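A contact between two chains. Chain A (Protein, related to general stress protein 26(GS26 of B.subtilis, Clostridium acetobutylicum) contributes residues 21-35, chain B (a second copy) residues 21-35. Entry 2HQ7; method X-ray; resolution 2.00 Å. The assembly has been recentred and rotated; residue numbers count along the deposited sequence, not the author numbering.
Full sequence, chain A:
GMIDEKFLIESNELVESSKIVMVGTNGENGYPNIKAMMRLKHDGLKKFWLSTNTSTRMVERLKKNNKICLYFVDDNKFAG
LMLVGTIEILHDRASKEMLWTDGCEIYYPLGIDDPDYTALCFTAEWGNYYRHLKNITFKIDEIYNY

Chain A 21-35: VMVGTNGENGYPNIK
Chain B, residues 21-35: VMVGTNGENGYPNIK

Two copies of one β-hairpin pack face to face in a nearly symmetric, mostly apolar contact, closed at its outer end by an asparagine-to-backbone hydrogen bond. In each chain, strand 21-26 turns through a loop into strand 32-35, and the two are tied by backbone pairs: Val A23 N to Lys A35 O is 2.8 Å, Thr A25 N to Asn A33 O 2.9 Å, and Gly A27 N to Tyr A31 O 2.8 Å, with chain B alike. Gly A30 and Gly B30 take positive phi (93° and 82°) in the loop.

Across the contact, strand 21-26 of each chain faces strand 32-35 of the other, at 145° and 144° between their directions and about 6.5 Å between axes. The register sets Gly A24 against Pro B32 (CA to CA 5.9 Å) and Pro A32 against Gly B24 (5.8 Å).

Strand alternation chooses the faces: residues 22, 32 and 34 direct CB toward the partner, while 23, 25 and 33 direct it away. Glycine at 24 leaves room for isoleucine. Ile A34 and Ile B34, both m,t, bring CD1 to 3.8 Å from Gly B24 N and Gly A24 N respectively; an ideal CB on Gly A24 would lie only 3.2 Å from Ile B34 CD1. The C-gamma-exo prolines rest CG on the backbone of the partner's strand 21-26, with Pro A32 CG 3.6 Å from Gly B24 O.

Deeper, Ile A34 CD1 meets Ile B34 CG1 at 4.0 Å, and selenomethionine Met A22 CG meets Met B22 SE at 4.0 Å, apolar packing without directional demands.

Asn A26 (chi1 -75°) starts sideways but its amide reaches across: ND2 donates to Gly B30 O at 2.9 Å, with a 153° N-H...O angle, using a carbonyl offered by the loop.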

# COMPACT_ATOMS: atom_id res chain seq x y z
N VAL A 21 0.13 -1.72 9.16
CA VAL A 21 -0.81 -1.19 8.17
C VAL A 21 -0.03 -0.45 7.09
O VAL A 21 1.04 0.11 7.35
CB VAL A 21 -1.90 -0.34 8.86
CG1 VAL A 21 -1.30 0.58 9.90
CG2 VAL A 21 -2.72 0.43 7.84
N MSE A 22 -0.50 -0.55 5.84
CA MSE A 22 0.18 0.06 4.72
C MSE A 22 -0.38 1.45 4.67
O MSE A 22 -1.59 1.62 4.74
CB MSE A 22 -0.15 -0.64 3.40
CG MSE A 22 0.33 -2.08 3.24
SE MSE A 22 2.08 -2.40 4.03
CE MSE A 22 1.59 -3.40 5.65
N VAL A 23 0.48 2.44 4.55
CA VAL A 23 0.06 3.83 4.56
C VAL A 23 0.45 4.51 3.27
O VAL A 23 1.63 4.60 2.91
CB VAL A 23 0.63 4.61 5.79
CG1 VAL A 23 0.23 6.07 5.81
CG2 VAL A 23 0.19 3.95 7.11
N GLY A 24 -0.56 5.00 2.57
CA GLY A 24 -0.36 5.68 1.35
C GLY A 24 -0.44 7.16 1.55
O GLY A 24 -1.40 7.64 2.14
N THR A 25 0.55 7.89 1.03
CA THR A 25 0.66 9.34 1.21
C THR A 25 0.94 9.91 -0.16
O THR A 25 1.35 9.18 -1.07
CB THR A 25 1.80 9.74 2.17
OG1 THR A 25 3.04 9.28 1.64
CG2 THR A 25 1.63 9.07 3.53
N ASN A 26 0.70 11.20 -0.30
CA ASN A 26 0.97 11.92 -1.53
C ASN A 26 2.41 12.40 -1.57
O ASN A 26 2.82 13.24 -0.79
CB ASN A 26 0.03 13.12 -1.63
CG ASN A 26 -1.38 12.73 -1.99
OD1 ASN A 26 -1.60 12.04 -2.99
ND2 ASN A 26 -2.35 13.21 -1.21
N GLY A 27 3.20 11.83 -2.46
CA GLY A 27 4.61 12.06 -2.44
C GLY A 27 5.06 13.12 -3.40
O GLY A 27 4.26 13.80 -4.05
N GLU A 28 6.38 13.22 -3.51
CA GLU A 28 7.03 14.21 -4.36
C GLU A 28 6.65 13.96 -5.81
O GLU A 28 6.52 12.80 -6.26
CB GLU A 28 8.57 14.11 -4.18
CG GLU A 28 9.26 15.40 -3.78
N ASN A 29 6.46 15.04 -6.55
CA ASN A 29 6.31 15.00 -7.99
C ASN A 29 5.05 14.31 -8.46
O ASN A 29 4.95 13.93 -9.62
CB ASN A 29 7.54 14.36 -8.66
CG ASN A 29 8.80 15.17 -8.46
OD1 ASN A 29 8.84 16.35 -8.80
ND2 ASN A 29 9.84 14.53 -7.93
N GLY A 30 4.08 14.18 -7.58
CA GLY A 30 2.77 13.72 -7.99
C GLY A 30 2.59 12.24 -7.86
O GLY A 30 1.57 11.72 -8.31
N TYR A 31 3.54 11.57 -7.22
CA TYR A 31 3.50 10.13 -7.15
C TYR A 31 3.01 9.74 -5.79
O TYR A 31 3.43 10.35 -4.81
CB TYR A 31 4.89 9.52 -7.36
CG TYR A 31 5.44 9.66 -8.76
CD1 TYR A 31 6.11 10.81 -9.16
CD2 TYR A 31 5.36 8.62 -9.66
CE1 TYR A 31 6.62 10.94 -10.45
CE2 TYR A 31 5.86 8.74 -10.93
CZ TYR A 31 6.49 9.89 -11.32
OH TYR A 31 7.00 9.95 -12.58
N PRO A 32 2.15 8.69 -5.70
CA PRO A 32 1.85 8.14 -4.40
C PRO A 32 3.06 7.45 -3.83
O PRO A 32 3.98 7.07 -4.56
CB PRO A 32 0.74 7.10 -4.67
CG PRO A 32 0.35 7.29 -6.09
CD PRO A 32 1.44 7.97 -6.78
N ASN A 33 3.05 7.29 -2.51
CA ASN A 33 4.12 6.63 -1.84
C ASN A 33 3.41 5.73 -0.83
O ASN A 33 2.32 6.08 -0.35
CB ASN A 33 5.02 7.64 -1.13
CG ASN A 33 6.07 8.27 -2.01
OD1 ASN A 33 6.91 8.99 -1.49
ND2 ASN A 33 6.01 8.09 -3.33
N ILE A 34 3.98 4.57 -0.56
CA ILE A 34 3.46 3.67 0.48
C ILE A 34 4.57 3.25 1.46
O ILE A 34 5.68 2.99 1.03
CB ILE A 34 2.95 2.37 -0.15
CG1 ILE A 34 1.82 2.62 -1.16
CG2 ILE A 34 2.53 1.41 0.92
CD1 ILE A 34 1.38 1.35 -1.91
N LYS A 35 4.23 3.15 2.75
CA LYS A 35 5.14 2.82 3.82
C LYS A 35 4.36 2.02 4.86
O LYS A 35 3.22 2.36 5.16
CB LYS A 35 5.68 4.10 4.50
CG LYS A 35 6.78 3.84 5.51
CD LYS A 35 7.16 5.11 6.33
CE LYS A 35 8.59 4.99 6.84
NZ LYS A 35 8.93 5.93 7.97
N VAL B 21 0.86 -7.77 -5.29
CA VAL B 21 1.57 -6.53 -5.09
C VAL B 21 0.55 -5.47 -4.74
O VAL B 21 -0.55 -5.42 -5.32
CB VAL B 21 2.39 -6.10 -6.35
CG1 VAL B 21 1.53 -5.81 -7.46
CG2 VAL B 21 3.20 -4.88 -6.05
N MSE B 22 0.95 -4.58 -3.85
CA MSE B 22 0.11 -3.47 -3.42
C MSE B 22 0.38 -2.32 -4.36
O MSE B 22 1.55 -1.94 -4.55
CB MSE B 22 0.51 -2.99 -2.06
CG MSE B 22 0.81 -4.01 -1.02
SE MSE B 22 -0.78 -4.11 -0.06
CE MSE B 22 -1.51 -5.53 -1.18
N VAL B 23 -0.65 -1.73 -4.93
CA VAL B 23 -0.44 -0.71 -5.95
C VAL B 23 -1.07 0.58 -5.48
O VAL B 23 -2.30 0.65 -5.29
CB VAL B 23 -1.09 -1.09 -7.26
CG1 VAL B 23 -0.92 0.03 -8.26
CG2 VAL B 23 -0.56 -2.39 -7.76
N GLY B 24 -0.25 1.62 -5.33
CA GLY B 24 -0.73 2.92 -4.96
C GLY B 24 -1.01 3.80 -6.18
O GLY B 24 -0.20 3.89 -7.07
N THR B 25 -2.18 4.44 -6.19
CA THR B 25 -2.59 5.30 -7.27
C THR B 25 -3.14 6.60 -6.70
O THR B 25 -3.43 6.70 -5.52
CB THR B 25 -3.69 4.65 -8.13
OG1 THR B 25 -4.78 4.22 -7.30
CG2 THR B 25 -3.19 3.50 -8.92
N ASN B 26 -3.29 7.58 -7.57
CA ASN B 26 -3.87 8.87 -7.21
C ASN B 26 -5.37 8.80 -7.39
O ASN B 26 -5.84 8.78 -8.51
CB ASN B 26 -3.30 9.95 -8.08
CG ASN B 26 -1.84 10.21 -7.79
OD1 ASN B 26 -1.02 10.24 -8.69
ND2 ASN B 26 -1.52 10.40 -6.54
N GLY B 27 -6.10 8.72 -6.28
CA GLY B 27 -7.54 8.56 -6.31
C GLY B 27 -8.29 9.87 -6.40
O GLY B 27 -7.69 10.95 -6.53
N GLU B 28 -9.62 9.78 -6.34
CA GLU B 28 -10.47 10.97 -6.43
C GLU B 28 -10.22 11.87 -5.24
O GLU B 28 -9.89 11.41 -4.13
CB GLU B 28 -11.96 10.57 -6.46
CG GLU B 28 -12.42 9.86 -7.73
N ASN B 29 -10.38 13.17 -5.50
CA ASN B 29 -10.35 14.20 -4.46
C ASN B 29 -9.00 14.34 -3.76
O ASN B 29 -8.93 14.85 -2.64
CB ASN B 29 -11.48 13.95 -3.45
CG ASN B 29 -12.86 14.04 -4.09
OD1 ASN B 29 -13.10 14.88 -4.95
ND2 ASN B 29 -13.78 13.17 -3.66
N GLY B 30 -7.93 13.91 -4.43
CA GLY B 30 -6.59 14.15 -3.94
C GLY B 30 -6.11 13.18 -2.88
O GLY B 30 -5.06 13.41 -2.28
N TYR B 31 -6.86 12.09 -2.67
CA TYR B 31 -6.47 11.02 -1.75
C TYR B 31 -5.75 9.88 -2.47
O TYR B 31 -6.17 9.48 -3.57
CB TYR B 31 -7.70 10.44 -1.08
CG TYR B 31 -8.45 11.39 -0.19
CD1 TYR B 31 -9.45 12.22 -0.69
CD2 TYR B 31 -8.14 11.47 1.16
CE1 TYR B 31 -10.14 13.10 0.15
CE2 TYR B 31 -8.81 12.32 2.00
CZ TYR B 31 -9.81 13.14 1.50
OH TYR B 31 -10.44 14.00 2.39
N PRO B 32 -4.67 9.33 -1.88
CA PRO B 32 -4.10 8.16 -2.49
C PRO B 32 -5.00 6.95 -2.24
O PRO B 32 -5.84 6.95 -1.35
CB PRO B 32 -2.76 7.99 -1.80
CG PRO B 32 -2.62 9.12 -0.90
CD PRO B 32 -3.92 9.73 -0.69
N ASN B 33 -4.88 5.97 -3.09
CA ASN B 33 -5.66 4.78 -2.96
C ASN B 33 -4.67 3.65 -3.12
O ASN B 33 -3.68 3.80 -3.80
CB ASN B 33 -6.72 4.66 -4.05
CG ASN B 33 -7.89 5.60 -3.90
OD1 ASN B 33 -8.79 5.54 -4.74
ND2 ASN B 33 -7.90 6.47 -2.86
N ILE B 34 -4.91 2.56 -2.42
CA ILE B 34 -4.11 1.37 -2.54
C ILE B 34 -5.03 0.21 -2.87
O ILE B 34 -6.07 0.05 -2.21
CB ILE B 34 -3.37 1.03 -1.22
CG1 ILE B 34 -2.41 2.15 -0.83
CG2 ILE B 34 -2.61 -0.29 -1.35
CD1 ILE B 34 -1.75 2.00 0.60
N LYS B 35 -4.63 -0.58 -3.86
CA LYS B 35 -5.27 -1.85 -4.22
C LYS B 35 -4.26 -2.96 -4.38
O LYS B 35 -3.15 -2.71 -4.85
CB LYS B 35 -6.00 -1.68 -5.55
CG LYS B 35 -7.02 -2.74 -5.81
CD LYS B 35 -7.82 -2.38 -7.03
CE LYS B 35 -8.86 -3.43 -7.37
NZ LYS B 35 -9.76 -2.91 -8.45